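Local structure of purine nucleoside phosphorylase (Grouper iridovirus, 3KHS) at the interface of chains A and B. The protein catalyses the phosphorolysis of purine nucleosides, releasing the free purine base and ribose 1-phosphate for purine salvage. Sequence-based numbering; all coordinates share one arbitrary frame. Chains: chain A/B, Purine nucleoside phosphorylase.

Contacts 1 and 2 belong to one interface, with their C-alpha centres about 16 Å apart. On chain A one segment runs through both. Residues 194-196 serve contact 2, and A:Thr199 then leads into helix 200-208 at contact 1. On chain B, strand 131-134, B:Val188 of strand 184-191 and the loop residue B:Met159 form contact 1, while loop residues B:Asn142, B:Leu144, B:Thr145 and B:Arg155 form contact 2. The two chains thus use different surfaces. This fits a ring-like trimer, as usual for this branch of the PNP/MTAP family and as in the three-copy deposited assembly. The chain A segment is also part of the family's active site, so trimer formation may shape that site.

Contact 1: the interface of chains A and B. Residues chain A 199-201; chain B 131-133, 159, 188.
A:Thr199 and A:Ala201 meet B:Asp131 and B:His132 on strand 131-134. The chain A residues end the Gly-Pro-Ser-Phe-Glu-Thr segment characteristic of trimeric purine nucleoside phosphorylases and begin helix 200-208. The tight part centres on two hydrogen bonds. A:Thr199 OG1, the side-chain hydroxyl, gives a bond of 2.8 Å to the backbone carbonyl B:His132 O. The hydroxyl lies nearly along the C=O axis, at 166°. With OG1 between the backbone N and the carbonyl carbon (chi1 58°), the methyl of A:Thr199 swings to the imidazole of B:His132. A:Thr199 CG2 sits above the ring plane but just outside its CD2-NE2 edge, 3.4 Å from B:His132 NE2.

The second bond runs from A:Ala201 N to the carboxylate oxygen B:Asp131 OD2, at 2.9 Å and bent to 144° at the hydrogen. This carboxylate accepts a first-turn N-H, so it caps the helix from the other subunit. The helix end may stabilise its negative charge. The other oxygen, B:Asp131 OD1, lies 3.4 Å from A:Thr199 CB.

The margins are looser. B:Ile133 CG1 lies 3.9 Å from A:Ala201 CB, and B:Val188 CG1 is 4.1 Å from the same methyl. Beyond the threonine methyl, B:Met159 CB comes within 4.0 Å of A:Thr199 CG2. The methionine sulfur points away from chain A.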
loop_
_atom_site.group_PDB
_atom_site.type_symbol
_atom_site.label_atom_id
_atom_site.label_comp_id
_atom_site.label_asym_id
_atom_site.label_seq_id
_atom_site.Cartn_x
_atom_site.Cartn_y
_atom_site.Cartn_z
ATOM N N THR A 199 6.566 12.266 7.265
ATOM C CA THR A 199 7.725 12.519 8.087
ATOM C C THR A 199 8.832 13.042 7.164
ATOM O O THR A 199 8.776 12.871 5.945
ATOM C CB THR A 199 8.279 11.218 8.728
ATOM O OG1 THR A 199 8.598 10.290 7.680
ATOM C CG2 THR A 199 7.275 10.581 9.713
ATOM N N PRO A 200 9.863 13.674 7.735
ATOM C CA PRO A 200 10.951 14.179 6.890
ATOM C C PRO A 200 11.586 13.027 6.087
ATOM O O PRO A 200 11.936 13.183 4.908
ATOM C CB PRO A 200 11.918 14.776 7.907
ATOM C CG PRO A 200 10.991 15.228 8.986
ATOM C CD PRO A 200 10.057 14.078 9.133
ATOM N N ALA A 201 11.742 11.878 6.731
ATOM C CA ALA A 201 12.312 10.734 6.044
ATOM C C ALA A 201 11.422 10.270 4.892
ATOM O O ALA A 201 11.940 9.784 3.884
ATOM C CB ALA A 201 12.553 9.595 7.006
ATOM N N ASP B 131 13.284 8.927 13.573
ATOM C CA ASP B 131 12.282 9.194 12.549
ATOM C C ASP B 131 11.799 7.869 11.975
ATOM O O ASP B 131 12.410 6.836 12.228
ATOM C CB ASP B 131 12.892 10.057 11.440
ATOM C CG ASP B 131 11.838 10.764 10.624
ATOM O OD1 ASP B 131 10.719 10.840 11.136
ATOM O OD2 ASP B 131 12.098 11.267 9.508
ATOM N N HIS B 132 10.697 7.877 11.224
ATOM C CA HIS B 132 10.233 6.617 10.629
ATOM C C HIS B 132 9.762 6.781 9.200
ATOM O O HIS B 132 9.613 7.895 8.695
ATOM C CB HIS B 132 9.114 5.937 11.471
ATOM C CG HIS B 132 7.759 6.589 11.366
ATOM N ND1 HIS B 132 6.934 6.764 12.464
ATOM C CD2 HIS B 132 7.104 7.141 10.312
ATOM C CE1 HIS B 132 5.840 7.409 12.093
ATOM N NE2 HIS B 132 5.918 7.648 10.792
ATOM N N ILE B 133 9.573 5.640 8.551
ATOM C CA ILE B 133 9.068 5.558 7.187
ATOM C C ILE B 133 7.955 4.523 7.305
ATOM O O ILE B 133 8.222 3.327 7.484
ATOM C CB ILE B 133 10.107 5.022 6.198
ATOM C CG1 ILE B 133 11.279 5.987 6.078
ATOM C CG2 ILE B 133 9.469 4.854 4.833
ATOM C CD1 ILE B 133 12.472 5.365 5.363
ATOM N N MET B 159 3.703 15.436 11.077
ATOM C CA MET B 159 4.534 14.319 11.497
ATOM C C MET B 159 5.998 14.726 11.365
ATOM O O MET B 159 6.875 13.884 11.236
ATOM C CB MET B 159 4.234 13.091 10.611
ATOM C CG MET B 159 2.833 12.461 10.829
ATOM S SD MET B 159 2.550 11.970 12.602
ATOM C CE MET B 159 0.981 12.914 12.907
ATOM N N VAL B 188 16.716 5.701 11.644
ATOM C CA VAL B 188 15.411 5.687 11.013
ATOM C C VAL B 188 14.733 4.321 11.004
ATOM O O VAL B 188 15.317 3.344 10.525
ATOM C CB VAL B 188 15.542 6.217 9.571
ATOM C CG1 VAL B 188 14.171 6.332 8.929
ATOM C CG2 VAL B 188 16.241 7.554 9.580
#

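Contact 2: the interface of chains A and B. Residues chain A 85, 194-196; chain B 142, 144-145, 155.
A:Pro195 packs against B:Leu144 and B:Arg155, while A:Ser196 meets B:Asn142. The chain A residues A:Gly194, A:Pro195 and A:Ser196 form the conserved Gly-Pro-Ser loop of trimeric purine nucleoside phosphorylases, in the PNP/MTAP family, with a cis peptide bond before the proline. The guanidinium of B:Arg155 presents one face to chain A. A:Pro195 CB lies over this face, 4.0 Å from B:Arg155 CZ. The edge of the A:Tyr85 ring approaches the same face. Ring and guanidinium stand nearly perpendicular, with their planes 83° apart. B:Arg155 NH1 therefore meets the CD2-CE2 edge of the tyrosine, 3.6 Å from A:Tyr85 CD2, and not the flat of its ring. Bends at chi2 and chi3 fold the arginine back across the proline. A:Tyr85 probably also lines the ribose site, as the equivalent tyrosine does in related enzymes.

On another side of the proline, B:Leu144 CB abuts the ring at an angle, 3.6 Å from A:Pro195 CG. B:Leu144 CD1 continues towards A:Ser196 CB.

The B:Asn142 amide lies across the start of the loop. The backbone oxygen A:Gly194 O is above the amide face, 3.2 Å from B:Asn142 CG. The amide N-H points elsewhere: B:Asn142 ND2 bonds to the hydroxyl A:Ser196 OG at 3.2 Å, nearly straight (163° at the hydrogen). The hydroxyl lies almost in the amide plane. B:Asn142 CG is anti to the backbone N (chi1 -170°), which carries the amide towards chain A. Its orientation is fixed from behind, because B:Leu144 N bonds to B:Asn142 OD1 at 3.0 Å on a lone pair in the carbonyl plane.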
loop_
_atom_site.group_PDB
_atom_site.type_symbol
_atom_site.label_atom_id
_atom_site.label_comp_id
_atom_site.label_asym_id
_atom_site.label_seq_id
_atom_site.Cartn_x
_atom_site.Cartn_y
_atom_site.Cartn_z
ATOM N N TYR A 85 -8.594 9.467 2.573
ATOM C CA TYR A 85 -8.380 9.630 4.009
ATOM C C TYR A 85 -9.661 9.836 4.817
ATOM O O TYR A 85 -9.645 9.728 6.036
ATOM C CB TYR A 85 -7.366 10.759 4.301
ATOM C CG TYR A 85 -7.855 12.148 3.993
ATOM C CD1 TYR A 85 -7.369 12.845 2.881
ATOM C CD2 TYR A 85 -8.854 12.749 4.779
ATOM C CE1 TYR A 85 -7.871 14.115 2.554
ATOM C CE2 TYR A 85 -9.370 14.003 4.460
ATOM C CZ TYR A 85 -8.876 14.681 3.347
ATOM O OH TYR A 85 -9.377 15.903 3.012
ATOM N N GLY A 194 -2.794 10.056 3.142
ATOM C CA GLY A 194 -3.166 11.058 4.126
ATOM C C GLY A 194 -3.798 10.309 5.302
ATOM O O GLY A 194 -3.829 9.071 5.296
ATOM N N PRO A 195 -4.363 11.009 6.294
ATOM C CA PRO A 195 -4.464 12.473 6.374
ATOM C C PRO A 195 -3.270 13.082 7.066
ATOM O O PRO A 195 -3.135 14.287 7.117
ATOM C CB PRO A 195 -5.746 12.689 7.159
ATOM C CG PRO A 195 -5.704 11.530 8.194
ATOM C CD PRO A 195 -5.104 10.351 7.397
ATOM N N SER A 196 -2.403 12.245 7.619
ATOM C CA SER A 196 -1.213 12.748 8.300
ATOM C C SER A 196 -0.203 13.200 7.252
ATOM O O SER A 196 -0.070 12.568 6.194
ATOM C CB SER A 196 -0.574 11.657 9.155
ATOM O OG SER A 196 -0.156 10.571 8.349
ATOM N N ASN B 142 -3.532 3.832 6.717
ATOM C CA ASN B 142 -3.125 4.896 7.625
ATOM C C ASN B 142 -4.025 4.797 8.864
ATOM O O ASN B 142 -5.238 4.743 8.753
ATOM C CB ASN B 142 -3.304 6.256 6.944
ATOM C CG ASN B 142 -2.673 7.381 7.738
ATOM O OD1 ASN B 142 -3.190 7.779 8.785
ATOM N ND2 ASN B 142 -1.531 7.877 7.265
ATOM N N LEU B 144 -5.080 6.929 10.911
ATOM C CA LEU B 144 -5.975 8.052 11.123
ATOM C C LEU B 144 -7.024 8.083 10.035
ATOM O O LEU B 144 -7.918 8.926 10.051
ATOM C CB LEU B 144 -5.229 9.386 11.097
ATOM C CG LEU B 144 -4.149 9.538 12.155
ATOM C CD1 LEU B 144 -3.436 10.848 11.951
ATOM C CD2 LEU B 144 -4.795 9.473 13.534
ATOM N N THR B 145 -6.933 7.180 9.071
ATOM C CA THR B 145 -7.951 7.191 8.017
ATOM C C THR B 145 -9.338 7.067 8.642
ATOM O O THR B 145 -9.550 6.251 9.542
ATOM C CB THR B 145 -7.750 6.054 7.002
ATOM O OG1 THR B 145 -6.549 6.292 6.254
ATOM C CG2 THR B 145 -8.951 5.962 6.054
ATOM N N ARG B 155 -6.995 17.462 11.809
ATOM C CA ARG B 155 -7.452 16.602 10.730
ATOM C C ARG B 155 -6.185 16.132 9.990
ATOM O O ARG B 155 -6.027 14.964 9.666
ATOM C CB ARG B 155 -8.340 17.399 9.762
ATOM C CG ARG B 155 -9.538 16.644 9.159
ATOM C CD ARG B 155 -9.223 15.467 8.220
ATOM N NE ARG B 155 -8.772 14.269 8.938
ATOM C CZ ARG B 155 -9.339 13.063 8.853
ATOM N NH1 ARG B 155 -10.401 12.869 8.076
ATOM N NH2 ARG B 155 -8.839 12.045 9.547
#